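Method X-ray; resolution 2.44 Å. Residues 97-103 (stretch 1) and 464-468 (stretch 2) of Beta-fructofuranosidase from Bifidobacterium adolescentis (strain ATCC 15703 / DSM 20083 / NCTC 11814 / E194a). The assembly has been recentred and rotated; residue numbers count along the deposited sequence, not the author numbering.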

# COMPACT_ATOMS: atom_id res chain seq x y z
N PRO A 97 -23.09 -12.81 8.00
CA PRO A 97 -24.40 -12.36 8.49
C PRO A 97 -24.45 -10.87 8.80
O PRO A 97 -25.55 -10.31 8.90
CB PRO A 97 -24.60 -13.20 9.76
CG PRO A 97 -23.69 -14.38 9.60
CD PRO A 97 -22.51 -13.87 8.83
N SER A 98 -23.30 -10.21 8.96
CA SER A 98 -23.28 -8.77 9.22
C SER A 98 -23.40 -7.94 7.95
O SER A 98 -23.82 -6.78 8.02
CB SER A 98 -22.00 -8.39 9.96
OG SER A 98 -21.90 -9.06 11.21
N ASP A 99 -23.04 -8.50 6.79
CA ASP A 99 -23.13 -7.78 5.52
C ASP A 99 -24.52 -7.99 4.92
O ASP A 99 -24.72 -8.69 3.92
CB ASP A 99 -22.03 -8.24 4.57
CG ASP A 99 -20.65 -7.80 5.01
OD1 ASP A 99 -20.53 -6.72 5.63
OD2 ASP A 99 -19.67 -8.53 4.73
N THR A 100 -25.51 -7.36 5.56
CA THR A 100 -26.90 -7.56 5.17
C THR A 100 -27.31 -6.75 3.95
O THR A 100 -28.26 -7.12 3.26
CB THR A 100 -27.83 -7.22 6.34
OG1 THR A 100 -27.66 -5.85 6.71
CG2 THR A 100 -27.54 -8.11 7.53
N ASP A 101 -26.61 -5.65 3.66
CA ASP A 101 -26.92 -4.86 2.47
C ASP A 101 -26.52 -5.56 1.18
O ASP A 101 -26.83 -5.05 0.10
CB ASP A 101 -26.24 -3.49 2.55
CG ASP A 101 -26.99 -2.52 3.43
OD1 ASP A 101 -27.97 -2.93 4.08
OD2 ASP A 101 -26.60 -1.33 3.47
N TRP A 102 -25.83 -6.70 1.25
CA TRP A 102 -25.43 -7.45 0.07
C TRP A 102 -26.19 -8.77 -0.01
O TRP A 102 -26.43 -9.41 1.02
CB TRP A 102 -23.93 -7.76 0.07
CG TRP A 102 -23.05 -6.58 -0.21
CD1 TRP A 102 -23.40 -5.41 -0.80
CD2 TRP A 102 -21.65 -6.48 0.09
NE1 TRP A 102 -22.31 -4.57 -0.88
CE2 TRP A 102 -21.22 -5.21 -0.35
CE3 TRP A 102 -20.72 -7.34 0.68
CZ2 TRP A 102 -19.90 -4.78 -0.21
CZ3 TRP A 102 -19.42 -6.92 0.82
CH2 TRP A 102 -19.02 -5.65 0.38
N PRO A 103 -26.59 -9.20 -1.21
CA PRO A 103 -27.08 -10.57 -1.37
C PRO A 103 -25.94 -11.57 -1.31
O PRO A 103 -24.80 -11.20 -1.02
CB PRO A 103 -27.74 -10.54 -2.76
CG PRO A 103 -26.97 -9.49 -3.50
CD PRO A 103 -26.64 -8.43 -2.47
N GLN A 464 -18.12 -0.40 9.47
CA GLN A 464 -19.51 -0.67 9.12
C GLN A 464 -19.54 -1.82 8.13
O GLN A 464 -18.52 -2.13 7.51
CB GLN A 464 -20.19 0.59 8.54
CG GLN A 464 -19.35 1.32 7.50
CD GLN A 464 -19.84 2.73 7.27
OE1 GLN A 464 -19.05 3.65 7.06
NE2 GLN A 464 -21.15 2.92 7.32
N PRO A 465 -20.68 -2.50 7.99
CA PRO A 465 -20.74 -3.63 7.06
C PRO A 465 -20.58 -3.20 5.61
O PRO A 465 -20.69 -2.02 5.27
CB PRO A 465 -22.14 -4.21 7.31
CG PRO A 465 -22.53 -3.72 8.66
CD PRO A 465 -21.91 -2.37 8.79
N CYS A 466 -20.30 -4.19 4.76
CA CYS A 466 -20.23 -4.00 3.31
C CYS A 466 -19.25 -2.89 2.95
O CYS A 466 -19.52 -2.04 2.09
CB CYS A 466 -21.62 -3.71 2.74
SG CYS A 466 -22.87 -4.96 3.12
N LEU A 467 -18.10 -2.88 3.61
CA LEU A 467 -17.10 -1.84 3.41
C LEU A 467 -15.71 -2.43 3.61
O LEU A 467 -15.53 -3.41 4.34
CB LEU A 467 -17.30 -0.67 4.39
CG LEU A 467 -16.71 0.67 3.96
CD1 LEU A 467 -17.58 1.29 2.89
CD2 LEU A 467 -16.56 1.61 5.15
N ALA A 468 -14.73 -1.82 2.95
CA ALA A 468 -13.33 -2.17 3.13
C ALA A 468 -12.61 -1.06 3.88
O ALA A 468 -13.02 0.11 3.84
CB ALA A 468 -12.64 -2.42 1.78

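The contact joins two loop segments more than 360 residues apart in sequence, and most of it is organised around C466, which gives up far more surface to the other stretch than any other residue here.

One hydrogen bond crosses between the segments. The backbone N of C466 donates to OD1 of D99 at 2.7 Å, with an N-H...O angle of 156°, short and reasonably straight. Aspartate suits this position because its short side chain ends in a carboxylate that can accept several hydrogen bonds. The CA-to-CB bond of D99 points sideways, yet chi1 of -70° (m) lets the carboxylate reach the neighbouring backbone. Both carboxylate oxygens also have hydrogen-bonding partners elsewhere in the structure, so this buried acidic group is well satisfied.

The second kind of interaction is aromatic. C466 lies over one face of the W102 indole and meets both rings: CB sits 3.7 Å from the centroid of the six-membered ring, 21° off its normal, in a CH-pi contact, while SG lies 3.6 Å from the centroid of the five-membered ring, 13° off its normal. Cysteine fits well, since its compact side chain places a polarised CH2 and a polarisable sulfur together against the electron-rich indole. Tryptophan in turn offers a broad face to both atoms, while its NE1 is hydrogen-bonded elsewhere in the structure.

The remaining contacts are van der Waals packing. The type I turn from D99 to W102 curls around the sulfur, bringing CB of D99 and CB of D101 each to 3.7 Å from SG of C466. Beside it, P465 directs its CA-to-CB bond toward the first segment, and its CB comes within 3.2 Å of the backbone O of S98. The proline ring provides a rigid, apolar surface here without adding a backbone donor.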